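Local coordinates for FI20010p1 (Drosophila melanogaster, PDB 7CFB), which probably takes part in piRNA amplification and gene silencing through its extended Tudor domain, in the pathway that assembles the amplification complex with Aub, at residues R31-M41 / R151-C159; A43-V53 / C63-E71. All coordinates share one frame; numbering follows the deposited sequence.

Interaction 1: R31-M41 / R151-C159; sequences RDIYNQILKDM and RLPAQAIRC. With SO4 (sulfate ion), chain C.
Tyr34 and Arg158 are joined by a straight hydrogen bond, Arg158 N to Tyr34 OH at 2.8 Å with an N-H...O angle of 164°. The hydroxyl is gripped a second time by the carbonyl of Ser187, which holds the phenol against the backbone of Arg158; CG lies anti to the backbone N (chi1 175°), swinging the ring off helix 30-36 toward strand 157-161. Ala154 N makes the other direct bond, to Leu38 O at 2.8 Å, and a water carries the link further by accepting from Asp40 N and donating to Ala154 O. Lys39 folds back across one face of the Tyr34 ring, its CE 3.5 Å above the ring plane and displaced toward the rim, and its NZ binds Tyr34 O and Ile37 O at 3.1 and 2.9 Å, tying up carbonyls where the helix ends. Residues 31-41 pass from helix 30-36 into an extended stretch beside residues 151-156, which lead into strand 157-161; as in other extended Tudor domains, this strand probably belongs to the staphylococcal nuclease-like (OB-fold) half. At the outer end the two arginines cross at about a right angle, guanidinium planes 34° apart, with Arg158 NE over the centre of the Arg31 guanidinium. Arg158 forms a salt bridge with Asp61, which probably eases the proximity of the like charges. The backbone N of Arg31 donates to O2 of a sulfate ion at 3.2 Å. Leu38 CD2 lies alongside the Pro153 ring, Ile37 CD1 meets Ala154 CB, and Met41 CE packs on Ile157 CG2 at 3.8 Å.

Interaction 2: A43-V53 / C63-E71; sequences AFPENTIVTAV and CAYVAKWDE
The Phe44 ring meets Val66 obliquely, CE2 lying 3.6 Å from CG2, and the same methyl also touches CZ. That branch of Val66 sits between its backbone N and carbonyl carbon (chi1 -66° for CG1), the rotation that turns it to the phenyl ring. At the ring edge, in plane, comes Ala52 CB from the ring's own segment, and the carbonyl carbon of Ala67 also lies near the ring plane. Lys68 slides past the phenyl in the opposite direction, its CG 3.9 Å from Phe44 CZ and 3.8 Å from Ala43 CB. The second flat group, the Trp69 indole, takes Val53 CG2 on its CD1 corner at 3.8 Å, again obliquely. Between the two rings runs the backbone pairing. Val53 and Ala67 form an antiparallel hydrogen-bonded pair, Val53 N to Ala67 O at 2.9 Å and Ala67 N to Val53 O at 3.0 Å, and Val53 O also receives a CA-H...O contact from Val66. This is the open end of the hairpin of strands 49-57 and 64-67, the first two strands of a sheet whose strand order matches the staphylococcal nuclease-like (OB-fold) half of an extended Tudor domain. The N-to-C directions of the short strand segments differ by 109°, far from the 180° of a straight antiparallel pair, so the two strands cross steeply here. Just past the Val53-Ala67 pair, the side chain of Lys68, bent at chi2, reaches back along strand 49-57: NZ donates to Thr51 O at 3.0 Å, in the carbonyl plane with a C=O...N angle of 148°. A strand carbonyl just outside that pair therefore accepts from an ammonium group, whose aliphatic stem meanwhile packs on Phe44 and Ala43 at the margin of a buried apolar contact.

Interactions 1 and 2 lie with their centres 13 Å apart and meet in one sheet, where strands 157-161 and 64-67 are antiparallel neighbours. Probable hydrogen bonds from Ile157 N to Val66 O and from Cys159 N to Ala64 O, both 2.8 Å, join them directly. Ile157, which takes part in interaction 1, also touches Phe44 of interaction 2. A polar tie between the two loops is added by the backbone N of Trp69, which donates to Gln155 OE1. The sulfate, probably from the crystallisation liquor, sits at the Arg31 end of interaction 1, where Thr29 also binds it.

Interaction 1: R31-M41 / R151-C159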
# COMPACT_ATOMS: atom_id res chain seq x y z
N ARG A 31 0.92 8.01 11.17
CA ARG A 31 1.59 9.15 10.51
C ARG A 31 3.10 8.92 10.47
O ARG A 31 3.66 9.13 9.43
CB ARG A 31 1.25 10.47 11.20
CG ARG A 31 -0.18 10.96 11.00
CD ARG A 31 -0.77 10.88 9.60
NE ARG A 31 0.04 11.50 8.56
CZ ARG A 31 0.45 10.93 7.43
NH1 ARG A 31 1.21 11.62 6.61
NH2 ARG A 31 0.11 9.69 7.12
N ASP A 32 3.69 8.44 11.56
CA ASP A 32 5.15 8.24 11.62
C ASP A 32 5.61 7.17 10.64
O ASP A 32 6.52 7.46 9.94
CB ASP A 32 5.63 7.93 13.03
CG ASP A 32 5.57 9.10 14.00
OD1 ASP A 32 5.40 10.21 13.54
OD2 ASP A 32 5.67 8.87 15.19
N ILE A 33 4.91 6.04 10.54
CA ILE A 33 5.36 4.92 9.66
C ILE A 33 5.39 5.39 8.21
O ILE A 33 6.32 5.10 7.54
CB ILE A 33 4.57 3.61 9.87
CG1 ILE A 33 5.16 2.44 9.09
CG2 ILE A 33 3.11 3.78 9.54
CD1 ILE A 33 6.58 2.16 9.39
N TYR A 34 4.41 6.19 7.80
CA TYR A 34 4.38 6.78 6.45
C TYR A 34 5.62 7.63 6.23
O TYR A 34 6.17 7.55 5.17
CB TYR A 34 3.17 7.69 6.31
CG TYR A 34 3.16 8.40 4.99
CD1 TYR A 34 2.78 7.73 3.85
CD2 TYR A 34 3.59 9.70 4.87
CE1 TYR A 34 2.79 8.34 2.62
CE2 TYR A 34 3.58 10.33 3.66
CZ TYR A 34 3.17 9.66 2.52
OH TYR A 34 3.18 10.27 1.32
N ASN A 35 6.02 8.42 7.22
CA ASN A 35 7.24 9.26 7.17
C ASN A 35 8.51 8.43 7.12
O ASN A 35 9.44 8.91 6.57
CB ASN A 35 7.24 10.36 8.24
CG ASN A 35 6.17 11.38 7.98
OD1 ASN A 35 5.88 11.72 6.85
ND2 ASN A 35 5.55 11.88 9.02
N GLN A 36 8.56 7.27 7.78
CA GLN A 36 9.83 6.50 7.82
C GLN A 36 10.10 5.70 6.56
O GLN A 36 11.24 5.40 6.36
CB GLN A 36 9.89 5.43 8.91
CG GLN A 36 9.22 5.76 10.21
CD GLN A 36 9.94 6.79 11.04
OE1 GLN A 36 10.09 7.93 10.64
NE2 GLN A 36 10.34 6.39 12.22
N ILE A 37 9.08 5.32 5.79
CA ILE A 37 9.30 4.46 4.58
C ILE A 37 9.83 5.29 3.41
O ILE A 37 9.49 6.49 3.33
CB ILE A 37 8.01 3.70 4.21
CG1 ILE A 37 6.88 4.65 3.83
CG2 ILE A 37 7.60 2.75 5.32
CD1 ILE A 37 5.51 4.01 3.80
N LEU A 38 10.64 4.68 2.53
CA LEU A 38 11.15 5.40 1.35
C LEU A 38 10.01 5.75 0.39
O LEU A 38 9.19 4.93 0.14
CB LEU A 38 12.25 4.58 0.70
CG LEU A 38 12.79 5.14 -0.61
CD1 LEU A 38 13.65 6.36 -0.36
CD2 LEU A 38 13.54 4.08 -1.37
N LYS A 39 10.00 6.98 -0.11
CA LYS A 39 8.97 7.45 -1.06
C LYS A 39 9.63 8.25 -2.19
O LYS A 39 10.47 9.07 -1.90
CB LYS A 39 7.96 8.32 -0.31
CG LYS A 39 7.20 7.65 0.81
CD LYS A 39 6.21 8.54 1.51
CE LYS A 39 6.80 9.48 2.54
NZ LYS A 39 8.06 8.98 3.11
N ASP A 40 9.24 8.00 -3.44
CA ASP A 40 9.76 8.76 -4.60
C ASP A 40 8.83 9.94 -4.89
O ASP A 40 7.93 9.81 -5.68
CB ASP A 40 10.08 7.88 -5.79
CG ASP A 40 10.82 8.61 -6.89
OD1 ASP A 40 10.89 9.79 -6.82
OD2 ASP A 40 11.32 7.97 -7.78
N MET A 41 9.12 11.07 -4.26
CA MET A 41 8.39 12.34 -4.39
C MET A 41 8.70 13.03 -5.73
O MET A 41 7.89 13.79 -6.19
CB MET A 41 8.70 13.24 -3.19
CG MET A 41 8.37 12.59 -1.90
SD MET A 41 6.70 12.01 -1.73
CE MET A 41 5.75 13.50 -1.92
N ARG A 151 13.78 -2.92 -0.93
CA ARG A 151 14.36 -1.55 -0.96
C ARG A 151 13.64 -0.61 -1.92
O ARG A 151 13.98 0.54 -1.91
CB ARG A 151 15.85 -1.62 -1.27
CG ARG A 151 16.70 -2.08 -0.09
CD ARG A 151 18.12 -2.34 -0.51
NE ARG A 151 18.95 -2.85 0.54
CZ ARG A 151 19.55 -2.13 1.45
NH1 ARG A 151 19.40 -0.82 1.44
NH2 ARG A 151 20.28 -2.70 2.37
N LEU A 152 12.68 -1.09 -2.70
CA LEU A 152 11.97 -0.20 -3.64
C LEU A 152 11.07 0.80 -2.91
O LEU A 152 10.53 0.47 -1.90
CB LEU A 152 11.18 -1.06 -4.63
CG LEU A 152 12.04 -1.73 -5.69
CD1 LEU A 152 11.22 -2.75 -6.46
CD2 LEU A 152 12.64 -0.71 -6.64
N PRO A 153 10.87 2.02 -3.43
CA PRO A 153 10.03 3.02 -2.78
C PRO A 153 8.55 2.63 -2.65
O PRO A 153 8.03 1.99 -3.49
CB PRO A 153 10.12 4.23 -3.69
CG PRO A 153 11.38 4.01 -4.47
CD PRO A 153 11.46 2.52 -4.65
N ALA A 154 7.93 3.05 -1.56
CA ALA A 154 6.51 2.77 -1.34
C ALA A 154 5.76 3.47 -2.46
O ALA A 154 6.01 4.61 -2.68
CB ALA A 154 6.09 3.30 0.00
N GLN A 155 4.88 2.76 -3.11
CA GLN A 155 4.08 3.31 -4.22
C GLN A 155 3.08 4.36 -3.75
O GLN A 155 2.86 5.30 -4.47
CB GLN A 155 3.43 2.17 -5.00
CG GLN A 155 4.45 1.28 -5.68
CD GLN A 155 5.25 2.07 -6.68
OE1 GLN A 155 4.72 2.55 -7.65
NE2 GLN A 155 6.52 2.21 -6.44
N ALA A 156 2.49 4.16 -2.58
CA ALA A 156 1.38 5.04 -2.15
C ALA A 156 1.86 6.36 -1.57
O ALA A 156 2.44 6.37 -0.52
CB ALA A 156 0.46 4.29 -1.24
N ILE A 157 1.51 7.44 -2.25
CA ILE A 157 1.88 8.82 -1.81
C ILE A 157 0.64 9.52 -1.26
O ILE A 157 -0.34 9.61 -1.95
CB ILE A 157 2.53 9.62 -2.94
CG1 ILE A 157 3.69 8.88 -3.60
CG2 ILE A 157 2.95 10.97 -2.43
CD1 ILE A 157 4.79 8.56 -2.66
N ARG A 158 0.73 10.03 -0.04
CA ARG A 158 -0.40 10.73 0.62
C ARG A 158 -0.71 11.98 -0.19
O ARG A 158 0.19 12.65 -0.61
CB ARG A 158 -0.04 11.02 2.08
CG ARG A 158 -1.20 11.46 2.94
CD ARG A 158 -0.90 11.39 4.43
NE ARG A 158 -1.91 12.20 5.08
CZ ARG A 158 -2.94 11.75 5.78
NH1 ARG A 158 -3.79 12.61 6.30
NH2 ARG A 158 -3.13 10.46 5.95
N CYS A 159 -1.99 12.21 -0.40
CA CYS A 159 -2.44 13.31 -1.25
C CYS A 159 -3.73 13.94 -0.72
O CYS A 159 -4.70 13.23 -0.55
CB CYS A 159 -2.72 12.72 -2.61
SG CYS A 159 -3.06 13.92 -3.90
S SO4 C . -0.71 10.07 14.62
O1 SO4 C . -1.19 11.33 14.06
O2 SO4 C . -0.88 9.00 13.63
O3 SO4 C . -1.46 9.75 15.82
O4 SO4 C . 0.71 10.21 14.96
O HOH W 1 7.53 6.18 -4.41

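Interaction 2: A43-V53 / C63-E71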
# COMPACT_ATOMS: atom_id res chain seq x y z
N ALA A 43 8.39 11.76 -8.65
CA ALA A 43 7.34 11.30 -9.57
C ALA A 43 6.15 12.27 -9.66
O ALA A 43 5.37 12.12 -10.55
CB ALA A 43 6.91 9.92 -9.16
N PHE A 44 6.00 13.21 -8.73
CA PHE A 44 4.86 14.16 -8.76
C PHE A 44 5.35 15.61 -8.73
O PHE A 44 5.27 16.25 -7.72
CB PHE A 44 3.91 13.81 -7.62
CG PHE A 44 3.37 12.41 -7.68
CD1 PHE A 44 4.07 11.37 -7.13
CD2 PHE A 44 2.19 12.14 -8.32
CE1 PHE A 44 3.57 10.09 -7.17
CE2 PHE A 44 1.70 10.86 -8.37
CZ PHE A 44 2.39 9.83 -7.80
N PRO A 45 5.88 16.10 -9.84
CA PRO A 45 6.37 17.44 -9.91
C PRO A 45 5.24 18.46 -9.78
O PRO A 45 4.28 18.37 -10.42
CB PRO A 45 6.99 17.59 -11.30
CG PRO A 45 6.94 16.24 -11.92
CD PRO A 45 6.04 15.39 -11.07
N GLU A 46 5.53 19.50 -9.02
CA GLU A 46 4.61 20.64 -8.80
C GLU A 46 4.38 21.37 -10.13
O GLU A 46 5.27 21.42 -10.93
CB GLU A 46 5.28 21.66 -7.88
CG GLU A 46 5.06 21.44 -6.41
CD GLU A 46 5.73 22.43 -5.47
OE1 GLU A 46 5.52 22.31 -4.28
OE2 GLU A 46 6.47 23.27 -5.95
N ASN A 47 3.20 21.97 -10.26
CA ASN A 47 2.75 22.78 -11.42
C ASN A 47 2.70 21.95 -12.69
O ASN A 47 3.02 22.46 -13.71
CB ASN A 47 3.58 24.05 -11.56
CG ASN A 47 3.50 24.88 -10.30
OD1 ASN A 47 2.42 25.23 -9.86
ND2 ASN A 47 4.63 25.15 -9.70
N THR A 48 2.26 20.72 -12.56
CA THR A 48 2.22 19.79 -13.70
C THR A 48 0.99 18.88 -13.57
O THR A 48 0.45 18.81 -12.50
CB THR A 48 3.57 19.06 -13.62
OG1 THR A 48 4.50 19.50 -14.59
CG2 THR A 48 3.49 17.57 -13.44
N ILE A 49 0.57 18.27 -14.66
CA ILE A 49 -0.53 17.27 -14.58
C ILE A 49 0.14 15.91 -14.74
O ILE A 49 0.87 15.76 -15.67
CB ILE A 49 -1.59 17.50 -15.66
CG1 ILE A 49 -2.16 18.92 -15.62
CG2 ILE A 49 -2.68 16.47 -15.56
CD1 ILE A 49 -3.08 19.20 -16.73
N VAL A 50 -0.13 14.98 -13.83
CA VAL A 50 0.51 13.64 -13.90
C VAL A 50 -0.56 12.55 -13.87
O VAL A 50 -1.62 12.76 -13.30
CB VAL A 50 1.56 13.45 -12.79
CG1 VAL A 50 2.10 14.76 -12.26
CG2 VAL A 50 1.03 12.62 -11.65
N THR A 51 -0.23 11.43 -14.49
CA THR A 51 -1.08 10.23 -14.51
C THR A 51 -0.63 9.32 -13.37
O THR A 51 0.56 9.04 -13.24
CB THR A 51 -0.96 9.52 -15.86
OG1 THR A 51 -1.19 10.49 -16.87
CG2 THR A 51 -1.96 8.39 -16.01
N ALA A 52 -1.58 8.94 -12.52
CA ALA A 52 -1.29 8.04 -11.39
C ALA A 52 -2.55 7.25 -11.05
O ALA A 52 -3.61 7.67 -11.37
CB ALA A 52 -0.84 8.83 -10.21
N VAL A 53 -2.34 6.09 -10.47
CA VAL A 53 -3.44 5.23 -9.97
C VAL A 53 -3.95 5.84 -8.67
O VAL A 53 -3.15 6.22 -7.88
CB VAL A 53 -2.93 3.81 -9.71
CG1 VAL A 53 -3.97 2.97 -9.02
CG2 VAL A 53 -2.44 3.16 -10.97
N CYS A 63 -7.87 12.23 3.55
CA CYS A 63 -6.80 12.13 2.53
C CYS A 63 -6.95 10.90 1.64
O CYS A 63 -7.59 9.95 2.03
CB CYS A 63 -5.47 11.90 3.22
SG CYS A 63 -5.31 10.14 3.56
N ALA A 64 -6.34 10.98 0.46
CA ALA A 64 -6.29 9.96 -0.59
C ALA A 64 -4.83 9.57 -0.85
O ALA A 64 -3.95 10.15 -0.26
CB ALA A 64 -6.93 10.46 -1.83
N TYR A 65 -4.62 8.53 -1.63
CA TYR A 65 -3.27 8.06 -1.97
C TYR A 65 -3.15 7.84 -3.48
O TYR A 65 -4.04 7.28 -4.07
CB TYR A 65 -2.93 6.82 -1.17
CG TYR A 65 -2.69 7.06 0.29
CD1 TYR A 65 -3.73 7.09 1.19
CD2 TYR A 65 -1.41 7.24 0.78
CE1 TYR A 65 -3.52 7.30 2.53
CE2 TYR A 65 -1.18 7.45 2.12
CZ TYR A 65 -2.24 7.48 3.00
OH TYR A 65 -2.02 7.70 4.31
N VAL A 66 -2.04 8.28 -4.06
CA VAL A 66 -1.78 8.09 -5.51
C VAL A 66 -0.49 7.30 -5.68
O VAL A 66 0.38 7.43 -4.85
CB VAL A 66 -1.78 9.41 -6.30
CG1 VAL A 66 -3.14 10.04 -6.32
CG2 VAL A 66 -0.74 10.38 -5.78
N ALA A 67 -0.45 6.45 -6.69
CA ALA A 67 0.72 5.60 -6.97
C ALA A 67 1.08 5.64 -8.44
O ALA A 67 0.21 5.46 -9.26
CB ALA A 67 0.45 4.20 -6.51
N LYS A 68 2.34 5.90 -8.72
CA LYS A 68 2.81 5.92 -10.12
C LYS A 68 2.76 4.53 -10.74
O LYS A 68 2.35 4.45 -11.84
CB LYS A 68 4.15 6.63 -10.24
CG LYS A 68 4.06 8.03 -10.81
CD LYS A 68 3.63 8.02 -12.22
CE LYS A 68 3.96 9.28 -12.98
NZ LYS A 68 3.33 9.24 -14.31
N TRP A 69 3.18 3.49 -10.02
CA TRP A 69 3.20 2.11 -10.58
C TRP A 69 3.96 2.12 -11.90
O TRP A 69 3.48 1.56 -12.86
CB TRP A 69 1.80 1.50 -10.69
CG TRP A 69 1.25 1.03 -9.39
CD1 TRP A 69 0.16 1.52 -8.75
CD2 TRP A 69 1.76 -0.01 -8.55
NE1 TRP A 69 -0.04 0.86 -7.58
CE2 TRP A 69 0.93 -0.08 -7.43
CE3 TRP A 69 2.83 -0.89 -8.64
CZ2 TRP A 69 1.12 -1.00 -6.41
CZ3 TRP A 69 3.04 -1.78 -7.62
CH2 TRP A 69 2.19 -1.83 -6.53
N ASP A 70 5.11 2.82 -11.93
CA ASP A 70 6.05 2.95 -13.08
C ASP A 70 6.93 1.70 -13.27
O ASP A 70 7.22 0.99 -12.27
CB ASP A 70 6.98 4.16 -12.94
CG ASP A 70 8.28 3.89 -12.19
OD1 ASP A 70 8.31 3.06 -11.27
OD2 ASP A 70 9.26 4.56 -12.53
N GLU A 71 7.47 1.57 -14.49
CA GLU A 71 8.22 0.37 -14.94
C GLU A 71 9.28 -0.01 -13.90
O GLU A 71 9.54 -1.15 -13.77
CB GLU A 71 8.72 0.50 -16.38
CG GLU A 71 7.68 0.09 -17.41
CD GLU A 71 7.20 -1.35 -17.37
OE1 GLU A 71 6.05 -1.60 -17.73
OE2 GLU A 71 8.00 -2.22 -16.99